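Local coordinates for protein beta sliding clamp (Caulobacter crescentus, PDB 5WCE) that probably encircles DNA as a ring-shaped head-to-tail homodimer, tethering DNA polymerases and other proteins to it and so making replication processive, at residues His23-Val28 / Pro77-Tyr82; Pro35-Ile40 / Asp123-Ser128; Asp148-Ala153 / Arg188-Glu193; Arg335-Val340 / Tyr372-Leu377. One frame throughout, in Å; residues are numbered along the deposited sequence.

Overall arrangement
From the N terminus, the last part of helix 14-25 enters contact 1, which closes a 48-residue loop onto the start of helix 78-87. Before that, the chain opens contact 2 at 35-40 and completes it at 123-128, so the two cross; contact 2 fastens the connection after strand 112-116 to the 3-10 turn before strand 39-45. They touch within the N-terminal domain, Ala78 N to Ser38 O. Contacts 3 and 4 follow in series. Contact 3 lays the turn after helix 140-148 on strand 188-195 of the central domain; contact 4 packs helix 334-343 on strand 370-374 of the C-terminal domain. These strands are neighbours in one sheet, and an Arg188-Asp339 salt bridge joins the contacts.

Contact 1. Residues His23-Val28 / Pro77-Tyr82; sequences HVQSVV and PAHTLY
Gln25 reaches across to the first turn of helix 78-87 and lays its side-chain amide between His79 and Tyr82. The route is bent twice: CG sits between the backbone N and the carbonyl carbon (chi1 72°), and the chain kinks again at chi2. CD thereby comes to lie over one face of the Tyr82 ring, with Gln25 CG 4.1 Å from Tyr82 CG and the amide and ring planes 31° apart. Against His79 the same amide stands much steeper, at 62°, and meets the imidazole at its edge. The modelled bond from His79 ND1 to Gln25 OE1 is very short, 2.4 Å, and His79 has a second conformer, so its exact length is doubtful. The two segments join the last part of helix 14-25 and the turn after it to the start of helix 78-87, within the N-terminal domain; in this family such helix pairs face the central hole through which DNA passes. A type I turn from Gln25 to Val28, closed by Val28 N to Gln25 O at 3.1 Å, brings Val28 round to the other side of the imidazole, where His79 NE2 makes a weak bond of 3.3 Å to Val28 O. With CG1 anti to the backbone N, Val28 sets that methyl 3.9 Å from His79 NE2, while CG2 rests 4.1 Å from Ala78 CB. Val28 also packs on Ala53, and Ala78 on Ile40.

Contact 2. Residues Pro35-Ile40 / Asp123-Ser128; sequences PILSNI and DFPVMS
Ile36 pushes the tip of its side chain against the backbone between Asp123 and Phe124, CD1 lying 3.6 Å from Phe124 N. Its CG1 is anti to the backbone N (chi1 -163°), which carries the longer branch toward the other segment and leaves Ile36 CD1 also 3.8 Å from Asp123 CB. Further back along the same branch, Ile36 CG1 meets the edge of the Phe124 ring at CD1, 3.9 Å away. The next carbon of that edge, Phe124 CE1, approaches the backbone Asn39 O to 3.5 Å. Beside this pair, Leu37 CD2 touches Pro125 CG at 3.8 Å. An alanine in place of Ile36 would probably open a gap beside the Asp123-Phe124 peptide and leave the CD1 edge of the Phe124 ring without its aliphatic neighbour. The contact fastens the long connection between strands 112-116 and 136-139, which leads from the N-terminal domain to the central one, onto the 3-10 turn that precedes strand 39-45. In the second shell, Pro125 CD sits 3.6 Å above one face of the Phe124 ring, offset toward its rim, and probably helps to fix the ring's rotation. Ser52, Thr54 and Thr75 of the neighbouring strands also touch that ring. The 3-10 turn itself is held by Asn39 N to Ile36 O at 2.9 Å, while Asn39 ND2 turns to Thr75 OG1.

Contact 3. Residues Asp148-Ala153 / Arg188-Glu193; sequences DKTRFA and RLALAE
Arg188 and Ala190, on the same face of strand 188-195, receive the turn that follows helix 140-148, and Ala153 at the end of that turn touches both. Ala153 CB rests 3.9 Å from Ala190 CB and equally close to the aliphatic part of Arg188, at CD. From there the arginine chain, bent at chi2 (83°), runs alongside Ala153 so that Ala153 CA stands over one face of the guanidinium. Phe152 presents its ring edge to this group: Arg188 NH1 lies near the plane of the ring, 3.5 Å from Phe152 CD2, and the two planes are 78° apart. Phe152 O also sits over the guanidinium face, but its angle to NH2 is too poor for a hydrogen bond. Farther along the strand small groups do most of the packing: Ala190 CB comes within 3.7 Å of Thr150 CA and 4.0 Å of Phe152 CE1, and the methyl Thr150 CG2 lies 3.7 Å from Ala192 CB. Thr150 OG1 bonds back to Leu146 O in the preceding helix. With only methyls at Ala190 and Ala192, the turn can settle close to the sheet that the central and C-terminal domains share. No hydrogen bond crosses between the segments; Arg188 takes its ionic partners outside them, Asp339 of helix 334-343 and Asp185, so the buried positive charge is probably neutralised while helping to tie the central domain to the C-terminal one.

Contact 4. Residues Arg335-Val340 / Tyr372-Leu377; sequences RYLLDV and YVLMPL
Leu374 is the bump of this contact, and it fills a hollow on helix 334-343 formed by Tyr336, Leu337 and Val340. With CG anti to the carbonyl carbon (chi1 -65°), Leu374 points its branch point at the helix, and the two methyls part there. Leu374 CD1 meets Leu337 CD1 at 3.8 Å, the side chains crossing at about a right angle. Leu374 CD2 goes to the other side of the hollow, 3.7 Å from the backbone Tyr336 O and 3.9 Å from Val340 CG2. The wall there is completed by Tyr336 CB, 4.0 Å from Leu374 CD2. The axes of residues 335-340 and 372-374 run nearly antiparallel, at 165°, and approach to 9.5 Å, the helix lying along one face of the sheet that the C-terminal domain shares with the central one. One turn on from Tyr336, Val340 forks over Tyr372: Val340 CG1 and CG2 each lie 3.9 Å from Tyr372 CB, and CG1 continues obliquely toward the ring. An alanine in place of Val340 would lose both prongs and would probably leave a gap between the base of Tyr372 and the CD2 methyl of Leu374. The far end of the Tyr372 ring is held separately, its OH bonding to Lys149 O in the central domain. Phe332 also touches Leu374, and Phe276 and Val280 of helix 273-284 pack on Leu337.

Contact 1. Residues His23-Val28 / Pro77-Tyr82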
loop_
_atom_site.group_PDB
_atom_site.type_symbol
_atom_site.label_atom_id
_atom_site.label_comp_id
_atom_site.label_asym_id
_atom_site.label_seq_id
_atom_site.Cartn_x
_atom_site.Cartn_y
_atom_site.Cartn_z
ATOM N N HIS A 23 9.926 4.778 18.236
ATOM C CA HIS A 23 9.183 3.990 19.195
ATOM C C HIS A 23 7.926 4.653 19.776
ATOM O O HIS A 23 6.917 3.967 19.970
ATOM C CB HIS A 23 10.059 3.613 20.376
ATOM C CG HIS A 23 11.032 2.526 20.087
ATOM N ND1 HIS A 23 12.183 2.350 20.824
ATOM C CD2 HIS A 23 11.025 1.548 19.153
ATOM C CE1 HIS A 23 12.863 1.329 20.328
ATOM N NE2 HIS A 23 12.172 0.810 19.342
ATOM N N VAL A 24 8.010 5.930 20.149
ATOM C CA VAL A 24 6.877 6.556 20.828
ATOM C C VAL A 24 5.830 7.173 19.882
ATOM O O VAL A 24 4.666 7.253 20.236
ATOM C CB VAL A 24 7.281 7.635 21.876
ATOM C CG1 VAL A 24 8.261 7.044 22.886
ATOM C CG2 VAL A 24 7.803 8.902 21.203
ATOM N N GLN A 25 6.234 7.638 18.718
ATOM C CA GLN A 25 5.340 8.451 17.904
ATOM C C GLN A 25 4.167 7.663 17.292
ATOM O O GLN A 25 3.158 8.264 16.940
ATOM C CB GLN A 25 6.105 9.159 16.830
ATOM C CG GLN A 25 6.606 8.276 15.705
ATOM C CD GLN A 25 5.736 8.397 14.496
ATOM O OE1 GLN A 25 5.448 9.534 14.049
ATOM N NE2 GLN A 25 5.287 7.260 13.956
ATOM N N SER A 26 4.325 6.344 17.198
ATOM C CA SER A 26 3.258 5.411 16.717
ATOM C C SER A 26 1.906 5.561 17.415
ATOM O O SER A 26 0.880 5.346 16.781
ATOM C CB SER A 26 3.718 3.932 16.892
ATOM O OG SER A 26 5.023 3.741 16.361
ATOM N N VAL A 27 1.877 5.920 18.707
ATOM C CA VAL A 27 0.627 6.039 19.426
ATOM C C VAL A 27 -0.176 7.234 19.005
ATOM O O VAL A 27 -1.402 7.272 19.210
ATOM C CB VAL A 27 0.809 6.057 20.993
ATOM C CG1 VAL A 27 1.447 7.329 21.481
ATOM C CG2 VAL A 27 -0.539 5.855 21.745
ATOM N N VAL A 28 0.491 8.240 18.431
ATOM C CA VAL A 28 -0.191 9.504 18.151
ATOM C C VAL A 28 -1.085 9.334 16.938
ATOM O O VAL A 28 -0.615 8.965 15.873
ATOM C CB VAL A 28 0.823 10.643 17.948
ATOM C CG1 VAL A 28 0.136 11.957 17.584
ATOM C CG2 VAL A 28 1.677 10.776 19.194
ATOM N N PRO A 77 5.715 18.794 18.566
ATOM C CA PRO A 77 4.951 17.951 17.654
ATOM C C PRO A 77 5.678 16.648 17.277
ATOM O O PRO A 77 6.817 16.649 16.834
ATOM C CB PRO A 77 4.669 18.854 16.436
ATOM C CG PRO A 77 4.943 20.219 16.897
ATOM C CD PRO A 77 5.912 20.151 18.017
ATOM N N ALA A 78 4.983 15.547 17.450
ATOM C CA ALA A 78 5.625 14.242 17.412
ATOM C C ALA A 78 6.036 13.779 16.011
ATOM O O ALA A 78 7.211 13.488 15.773
ATOM C CB ALA A 78 4.728 13.214 18.042
ATOM N N HIS A 79 5.077 13.699 15.102
ATOM C CA HIS A 79 5.365 13.247 13.725
ATOM C C HIS A 79 6.350 14.211 13.038
ATOM O O HIS A 79 7.283 13.782 12.355
ATOM C CB HIS A 79 4.070 13.101 12.887
ATOM C CG HIS A 79 3.089 12.059 13.394
ATOM N ND1 HIS A 79 3.450 10.772 13.747
ATOM C CD2 HIS A 79 1.732 12.102 13.528
ATOM C CE1 HIS A 79 2.380 10.093 14.137
ATOM N NE2 HIS A 79 1.322 10.873 14.009
ATOM N N THR A 80 6.161 15.499 13.235
ATOM C CA THR A 80 7.057 16.483 12.627
ATOM C C THR A 80 8.496 16.352 13.141
ATOM O O THR A 80 9.476 16.355 12.345
ATOM C CB THR A 80 6.536 17.899 12.866
ATOM O OG1 THR A 80 5.245 18.018 12.240
ATOM C CG2 THR A 80 7.496 18.966 12.334
ATOM N N LEU A 81 8.643 16.237 14.453
ATOM C CA LEU A 81 9.953 15.967 14.993
ATOM C C LEU A 81 10.571 14.690 14.432
ATOM O O LEU A 81 11.731 14.711 14.006
ATOM C CB LEU A 81 9.925 15.898 16.512
ATOM C CG LEU A 81 11.278 15.873 17.218
ATOM C CD1 LEU A 81 12.209 16.965 16.779
ATOM C CD2 LEU A 81 11.110 15.982 18.726
ATOM N N TYR A 82 9.785 13.615 14.380
ATOM C CA TYR A 82 10.247 12.324 13.831
ATOM C C TYR A 82 10.719 12.488 12.360
ATOM O O TYR A 82 11.814 12.091 12.005
ATOM C CB TYR A 82 9.140 11.252 13.955
ATOM C CG TYR A 82 9.485 9.960 13.247
ATOM C CD1 TYR A 82 10.384 9.057 13.818
ATOM C CD2 TYR A 82 8.942 9.663 11.984
ATOM C CE1 TYR A 82 10.736 7.891 13.168
ATOM C CE2 TYR A 82 9.312 8.517 11.302
ATOM C CZ TYR A 82 10.198 7.627 11.892
ATOM O OH TYR A 82 10.539 6.466 11.205
#

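Contact 2. Residues Pro35-Ile40 / Asp123-Ser128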
loop_
_atom_site.group_PDB
_atom_site.type_symbol
_atom_site.label_atom_id
_atom_site.label_comp_id
_atom_site.label_asym_id
_atom_site.label_seq_id
_atom_site.Cartn_x
_atom_site.Cartn_y
_atom_site.Cartn_z
ATOM N N PRO A 35 -4.504 19.615 20.478
ATOM C CA PRO A 35 -3.129 19.809 19.998
ATOM C C PRO A 35 -2.075 19.143 20.858
ATOM O O PRO A 35 -1.158 18.555 20.326
ATOM C CB PRO A 35 -2.970 21.318 20.001
ATOM C CG PRO A 35 -4.345 21.828 19.737
ATOM C CD PRO A 35 -5.270 20.878 20.454
ATOM N N ILE A 36 -2.220 19.170 22.167
ATOM C CA ILE A 36 -1.157 18.610 22.989
ATOM C C ILE A 36 -0.994 17.079 22.813
ATOM O O ILE A 36 0.100 16.539 22.960
ATOM C CB ILE A 36 -1.232 19.052 24.474
ATOM C CG1 ILE A 36 0.142 18.772 25.106
ATOM C CG2 ILE A 36 -2.364 18.298 25.192
ATOM C CD1 ILE A 36 0.452 19.549 26.315
ATOM N N LEU A 37 -2.054 16.385 22.398
ATOM C CA LEU A 37 -1.968 14.957 22.173
ATOM C C LEU A 37 -1.231 14.634 20.885
ATOM O O LEU A 37 -0.852 13.509 20.683
ATOM C CB LEU A 37 -3.370 14.334 22.129
ATOM C CG LEU A 37 -4.238 14.519 23.381
ATOM C CD1 LEU A 37 -5.501 13.657 23.226
ATOM C CD2 LEU A 37 -3.468 14.063 24.614
ATOM N N SER A 38 -0.962 15.629 20.047
ATOM C CA SER A 38 -0.069 15.459 18.910
ATOM C C SER A 38 1.395 15.591 19.318
ATOM O O SER A 38 2.250 15.353 18.478
ATOM C CB SER A 38 -0.374 16.537 17.819
ATOM O OG SER A 38 -1.548 16.101 17.159
ATOM N N ASN A 39 1.677 15.967 20.567
ATOM C CA ASN A 39 3.037 16.230 20.997
ATOM C C ASN A 39 3.713 15.102 21.740
ATOM O O ASN A 39 3.043 14.187 22.327
ATOM C CB ASN A 39 3.110 17.522 21.823
ATOM C CG ASN A 39 2.968 18.768 20.956
ATOM O OD1 ASN A 39 2.645 18.667 19.788
ATOM N ND2 ASN A 39 3.203 19.954 21.540
ATOM N N ILE A 40 5.048 15.161 21.720
ATOM C CA ILE A 40 5.886 14.331 22.576
ATOM C C ILE A 40 6.350 15.178 23.747
ATOM O O ILE A 40 6.762 16.318 23.570
ATOM C CB ILE A 40 7.097 13.717 21.818
ATOM C CG1 ILE A 40 6.636 12.611 20.895
ATOM C CG2 ILE A 40 8.146 13.119 22.766
ATOM C CD1 ILE A 40 7.645 12.174 19.818
ATOM N N ASP A 123 0.649 20.712 30.861
ATOM C CA ASP A 123 -0.639 20.332 30.308
ATOM C C ASP A 123 -0.610 18.930 29.702
ATOM O O ASP A 123 -1.599 18.507 29.188
ATOM C CB ASP A 123 -1.097 21.358 29.261
ATOM C CG ASP A 123 -1.354 22.718 29.851
ATOM O OD1 ASP A 123 -1.967 22.802 30.946
ATOM O OD2 ASP A 123 -0.958 23.709 29.216
ATOM N N PHE A 124 0.538 18.262 29.712
ATOM C CA PHE A 124 0.668 16.970 29.084
ATOM C C PHE A 124 0.053 15.919 30.046
ATOM O O PHE A 124 0.314 15.983 31.236
ATOM C CB PHE A 124 2.121 16.632 28.842
ATOM C CG PHE A 124 2.304 15.512 27.915
ATOM C CD1 PHE A 124 2.163 15.719 26.555
ATOM C CD2 PHE A 124 2.567 14.224 28.381
ATOM C CE1 PHE A 124 2.295 14.672 25.675
ATOM C CE2 PHE A 124 2.702 13.184 27.481
ATOM C CZ PHE A 124 2.548 13.406 26.119
ATOM N N PRO A 125 -0.755 14.984 29.518
ATOM C CA PRO A 125 -1.410 14.050 30.480
ATOM C C PRO A 125 -0.436 13.141 31.219
ATOM O O PRO A 125 0.625 12.826 30.754
ATOM C CB PRO A 125 -2.343 13.212 29.627
ATOM C CG PRO A 125 -2.277 13.791 28.235
ATOM C CD PRO A 125 -1.215 14.831 28.140
ATOM N N VAL A 126 -0.848 12.717 32.407
ATOM C CA VAL A 126 -0.054 11.922 33.328
ATOM C C VAL A 126 -0.781 10.591 33.340
ATOM O O VAL A 126 -1.981 10.560 33.549
ATOM C CB VAL A 126 -0.115 12.563 34.719
ATOM C CG1 VAL A 126 0.465 11.650 35.806
ATOM C CG2 VAL A 126 0.556 13.938 34.647
ATOM N N MET A 127 -0.079 9.527 33.002
ATOM C CA MET A 127 -0.651 8.180 33.095
ATOM C C MET A 127 -0.130 7.590 34.402
ATOM O O MET A 127 1.073 7.416 34.549
ATOM C CB MET A 127 -0.182 7.345 31.910
ATOM C CG MET A 127 -0.421 5.843 32.061
ATOM S SD MET A 127 -2.120 5.391 31.737
ATOM C CE MET A 127 -2.271 5.596 29.990
ATOM N N SER A 128 -1.020 7.260 35.329
ATOM C CA SER A 128 -0.566 6.768 36.628
ATOM C C SER A 128 -0.372 5.255 36.512
ATOM O O SER A 128 -1.128 4.589 35.783
ATOM C CB SER A 128 -1.560 7.117 37.712
ATOM O OG SER A 128 -2.813 6.572 37.366
#

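Contact 3. Residues Asp148-Ala153 / Arg188-Glu193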
loop_
_atom_site.group_PDB
_atom_site.type_symbol
_atom_site.label_atom_id
_atom_site.label_comp_id
_atom_site.label_asym_id
_atom_site.label_seq_id
_atom_site.Cartn_x
_atom_site.Cartn_y
_atom_site.Cartn_z
ATOM N N ASP A 148 0.075 -13.239 18.022
ATOM C CA ASP A 148 -0.075 -13.553 16.587
ATOM C C ASP A 148 -1.104 -14.681 16.303
ATOM O O ASP A 148 -1.791 -14.643 15.282
ATOM C CB ASP A 148 1.259 -13.881 15.941
ATOM C CG ASP A 148 2.177 -12.633 15.758
ATOM O OD1 ASP A 148 1.740 -11.506 16.092
ATOM O OD2 ASP A 148 3.348 -12.837 15.339
ATOM N N LYS A 149 -1.218 -15.631 17.206
ATOM C CA LYS A 149 -2.238 -16.691 17.116
ATOM C C LYS A 149 -3.674 -16.234 17.308
ATOM O O LYS A 149 -4.589 -16.967 16.954
ATOM C CB LYS A 149 -1.932 -17.814 18.094
ATOM C CG LYS A 149 -0.614 -18.541 17.879
ATOM C CD LYS A 149 -0.692 -19.536 16.731
ATOM C CE LYS A 149 0.544 -20.398 16.709
ATOM N NZ LYS A 149 0.607 -21.146 15.428
ATOM N N THR A 150 -3.911 -15.051 17.895
ATOM C CA THR A 150 -5.270 -14.640 18.283
ATOM C C THR A 150 -5.750 -13.277 17.792
ATOM O O THR A 150 -6.938 -13.050 17.721
ATOM C CB THR A 150 -5.404 -14.616 19.813
ATOM O OG1 THR A 150 -4.446 -13.684 20.357
ATOM C CG2 THR A 150 -5.162 -16.005 20.377
ATOM N N ARG A 151 -4.857 -12.349 17.457
ATOM C CA ARG A 151 -5.301 -10.941 17.396
ATOM C C ARG A 151 -6.206 -10.654 16.189
ATOM O O ARG A 151 -7.035 -9.770 16.237
ATOM C CB ARG A 151 -4.108 -9.994 17.417
ATOM C CG ARG A 151 -3.387 -9.871 16.141
ATOM C CD ARG A 151 -2.156 -8.997 16.183
ATOM N NE ARG A 151 -2.447 -7.617 15.963
ATOM C CZ ARG A 151 -1.604 -6.733 15.401
ATOM N NH1 ARG A 151 -0.375 -7.079 14.986
ATOM N NH2 ARG A 151 -2.017 -5.498 15.248
ATOM N N PHE A 152 -6.096 -11.487 15.155
ATOM C CA PHE A 152 -6.958 -11.388 13.977
ATOM C C PHE A 152 -8.425 -11.503 14.346
ATOM O O PHE A 152 -9.269 -10.958 13.656
ATOM C CB PHE A 152 -6.569 -12.454 12.928
ATOM C CG PHE A 152 -7.040 -13.853 13.284
ATOM C CD1 PHE A 152 -6.261 -14.695 14.073
ATOM C CD2 PHE A 152 -8.303 -14.297 12.894
ATOM C CE1 PHE A 152 -6.710 -15.964 14.452
ATOM C CE2 PHE A 152 -8.753 -15.566 13.261
ATOM C CZ PHE A 152 -7.955 -16.398 14.006
ATOM N N ALA A 153 -8.758 -12.180 15.456
ATOM C CA ALA A 153 -10.136 -12.355 15.835
ATOM C C ALA A 153 -10.715 -11.248 16.722
ATOM O O ALA A 153 -11.900 -11.307 17.085
ATOM C CB ALA A 153 -10.301 -13.675 16.539
ATOM N N ARG A 188 -16.415 -15.380 15.498
ATOM C CA ARG A 188 -15.443 -16.442 15.593
ATOM C C ARG A 188 -14.550 -16.148 16.811
ATOM O O ARG A 188 -14.631 -15.047 17.375
ATOM C CB ARG A 188 -14.614 -16.543 14.328
ATOM C CG ARG A 188 -14.367 -15.230 13.536
ATOM C CD ARG A 188 -13.214 -14.468 14.110
ATOM N NE ARG A 188 -12.924 -13.224 13.384
ATOM C CZ ARG A 188 -12.140 -13.120 12.329
ATOM N NH1 ARG A 188 -11.600 -14.201 11.765
ATOM N NH2 ARG A 188 -11.957 -11.911 11.793
ATOM N N LEU A 189 -13.773 -17.133 17.198
ATOM C CA LEU A 189 -12.963 -17.050 18.386
ATOM C C LEU A 189 -11.588 -17.650 18.143
ATOM O O LEU A 189 -11.391 -18.668 17.382
ATOM C CB LEU A 189 -13.685 -17.712 19.552
ATOM C CG LEU A 189 -12.976 -17.732 20.927
ATOM C CD1 LEU A 189 -13.965 -17.628 22.077
ATOM C CD2 LEU A 189 -12.097 -18.999 21.083
ATOM N N ALA A 190 -10.620 -17.087 18.843
ATOM C CA ALA A 190 -9.250 -17.597 18.836
ATOM C C ALA A 190 -8.719 -17.671 20.239
ATOM O O ALA A 190 -8.962 -16.757 21.050
ATOM C CB ALA A 190 -8.356 -16.734 17.997
ATOM N N LEU A 191 -8.033 -18.772 20.544
ATOM C CA LEU A 191 -7.495 -19.022 21.857
ATOM C C LEU A 191 -6.054 -19.516 21.685
ATOM O O LEU A 191 -5.781 -20.396 20.829
ATOM C CB LEU A 191 -8.369 -20.039 22.593
ATOM C CG LEU A 191 -7.940 -20.514 23.994
ATOM C CD1 LEU A 191 -9.108 -21.082 24.773
ATOM C CD2 LEU A 191 -6.791 -21.508 24.017
ATOM N N ALA A 192 -5.130 -18.957 22.480
ATOM C CA ALA A 192 -3.765 -19.437 22.536
ATOM C C ALA A 192 -3.260 -19.377 23.954
ATOM O O ALA A 192 -3.637 -18.477 24.731
ATOM C CB ALA A 192 -2.874 -18.656 21.607
ATOM N N GLU A 193 -2.448 -20.351 24.335
ATOM C CA GLU A 193 -1.965 -20.398 25.698
ATOM C C GLU A 193 -0.562 -20.963 25.784
ATOM O O GLU A 193 -0.061 -21.595 24.849
ATOM C CB GLU A 193 -2.938 -21.171 26.575
ATOM C CG GLU A 193 -2.943 -22.681 26.296
ATOM C CD GLU A 193 -4.128 -23.423 26.825
ATOM O OE1 GLU A 193 -4.946 -22.802 27.532
ATOM O OE2 GLU A 193 -4.202 -24.663 26.543
#

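Contact 4. Residues Arg335-Val340 / Tyr372-Leu377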
loop_
_atom_site.group_PDB
_atom_site.type_symbol
_atom_site.label_atom_id
_atom_site.label_comp_id
_atom_site.label_asym_id
_atom_site.label_seq_id
_atom_site.Cartn_x
_atom_site.Cartn_y
_atom_site.Cartn_z
ATOM N N ARG A 335 -13.658 -15.760 4.664
ATOM C CA ARG A 335 -12.522 -15.072 5.257
ATOM C C ARG A 335 -12.195 -15.644 6.652
ATOM O O ARG A 335 -11.032 -15.907 6.987
ATOM C CB ARG A 335 -12.755 -13.525 5.331
ATOM C CG ARG A 335 -11.601 -12.730 5.965
ATOM C CD ARG A 335 -10.224 -13.102 5.431
ATOM N NE ARG A 335 -10.170 -13.069 3.964
ATOM C CZ ARG A 335 -9.248 -13.662 3.175
ATOM N NH1 ARG A 335 -8.247 -14.376 3.693
ATOM N NH2 ARG A 335 -9.340 -13.534 1.836
ATOM N N TYR A 336 -13.234 -15.876 7.462
ATOM C CA TYR A 336 -13.024 -16.434 8.779
ATOM C C TYR A 336 -12.392 -17.834 8.710
ATOM O O TYR A 336 -11.506 -18.174 9.510
ATOM C CB TYR A 336 -14.346 -16.442 9.597
ATOM C CG TYR A 336 -14.982 -15.086 9.829
ATOM C CD1 TYR A 336 -14.262 -13.875 9.647
ATOM C CD2 TYR A 336 -16.319 -14.989 10.168
ATOM C CE1 TYR A 336 -14.862 -12.654 9.823
ATOM C CE2 TYR A 336 -16.920 -13.747 10.347
ATOM C CZ TYR A 336 -16.162 -12.587 10.180
ATOM O OH TYR A 336 -16.784 -11.380 10.349
ATOM N N LEU A 337 -12.833 -18.648 7.750
ATOM C CA LEU A 337 -12.251 -19.970 7.564
ATOM C C LEU A 337 -10.796 -19.874 7.126
ATOM O O LEU A 337 -9.907 -20.531 7.670
ATOM C CB LEU A 337 -13.087 -20.722 6.553
ATOM C CG LEU A 337 -12.751 -22.112 6.126
ATOM C CD1 LEU A 337 -12.586 -23.016 7.344
ATOM C CD2 LEU A 337 -13.838 -22.634 5.168
ATOM N N LEU A 338 -10.535 -19.025 6.152
ATOM C CA LEU A 338 -9.146 -18.798 5.693
ATOM C C LEU A 338 -8.285 -18.252 6.797
ATOM O O LEU A 338 -7.123 -18.622 6.892
ATOM C CB LEU A 338 -9.131 -17.906 4.460
ATOM C CG LEU A 338 -9.670 -18.600 3.225
ATOM C CD1 LEU A 338 -9.861 -17.560 2.152
ATOM C CD2 LEU A 338 -8.753 -19.737 2.783
ATOM N N ASP A 339 -8.831 -17.409 7.653
ATOM C CA ASP A 339 -8.067 -16.891 8.810
ATOM C C ASP A 339 -7.578 -18.004 9.717
ATOM O O ASP A 339 -6.406 -18.066 10.131
ATOM C CB ASP A 339 -8.922 -15.896 9.606
ATOM C CG ASP A 339 -9.045 -14.522 8.950
ATOM O OD1 ASP A 339 -8.314 -14.190 7.987
ATOM O OD2 ASP A 339 -9.970 -13.815 9.375
ATOM N N VAL A 340 -8.463 -18.955 9.999
ATOM C CA VAL A 340 -8.076 -20.123 10.764
ATOM C C VAL A 340 -7.046 -20.974 10.056
ATOM O O VAL A 340 -6.039 -21.342 10.678
ATOM C CB VAL A 340 -9.327 -20.974 11.154
ATOM C CG1 VAL A 340 -8.868 -22.268 11.819
ATOM C CG2 VAL A 340 -10.184 -20.176 12.081
ATOM N N TYR A 372 -9.413 -22.854 17.757
ATOM C CA TYR A 372 -10.226 -21.915 16.985
ATOM C C TYR A 372 -11.693 -22.402 16.912
ATOM O O TYR A 372 -11.970 -23.613 16.862
ATOM C CB TYR A 372 -9.678 -21.709 15.600
ATOM C CG TYR A 372 -8.273 -21.192 15.688
ATOM C CD1 TYR A 372 -8.032 -19.843 15.946
ATOM C CD2 TYR A 372 -7.199 -22.055 15.616
ATOM C CE1 TYR A 372 -6.720 -19.388 16.101
ATOM C CE2 TYR A 372 -5.898 -21.598 15.817
ATOM C CZ TYR A 372 -5.703 -20.239 16.048
ATOM O OH TYR A 372 -4.404 -19.733 16.223
ATOM N N VAL A 373 -12.587 -21.443 16.983
ATOM C CA VAL A 373 -14.008 -21.695 16.913
ATOM C C VAL A 373 -14.552 -20.854 15.727
ATOM O O VAL A 373 -14.295 -19.616 15.620
ATOM C CB VAL A 373 -14.780 -21.366 18.197
ATOM C CG1 VAL A 373 -16.227 -21.820 18.083
ATOM C CG2 VAL A 373 -14.159 -22.049 19.409
ATOM N N LEU A 374 -15.267 -21.551 14.849
ATOM C CA LEU A 374 -16.031 -20.952 13.747
ATOM C C LEU A 374 -17.513 -21.153 13.983
ATOM O O LEU A 374 -17.924 -22.251 14.369
ATOM C CB LEU A 374 -15.685 -21.599 12.412
ATOM C CG LEU A 374 -14.236 -21.371 11.962
ATOM C CD1 LEU A 374 -13.838 -22.372 10.875
ATOM C CD2 LEU A 374 -14.048 -19.938 11.544
ATOM N N MET A 375 -18.261 -20.069 13.745
ATOM C CA MET A 375 -19.695 -20.077 13.913
ATOM C C MET A 375 -20.336 -20.274 12.533
ATOM O O MET A 375 -20.005 -19.583 11.585
ATOM C CB MET A 375 -20.139 -18.791 14.569
ATOM C CG MET A 375 -19.391 -18.537 15.898
ATOM S SD MET A 375 -19.628 -19.880 17.081
ATOM C CE MET A 375 -21.386 -19.639 17.314
ATOM N N PRO A 376 -21.234 -21.243 12.418
ATOM C CA PRO A 376 -21.791 -21.473 11.093
ATOM C C PRO A 376 -22.869 -20.496 10.727
ATOM O O PRO A 376 -23.400 -19.772 11.565
ATOM C CB PRO A 376 -22.330 -22.899 11.188
ATOM C CG PRO A 376 -22.827 -22.981 12.596
ATOM C CD PRO A 376 -21.801 -22.197 13.398
ATOM N N LEU A 377 -23.139 -20.405 9.432
ATOM C CA LEU A 377 -24.155 -19.532 8.945
ATOM C C LEU A 377 -24.892 -20.224 7.814
ATOM O O LEU A 377 -24.469 -21.277 7.327
ATOM C CB LEU A 377 -23.591 -18.184 8.544
ATOM C CG LEU A 377 -22.267 -18.172 7.733
ATOM C CD1 LEU A 377 -22.519 -18.827 6.442
ATOM C CD2 LEU A 377 -21.689 -16.804 7.505
#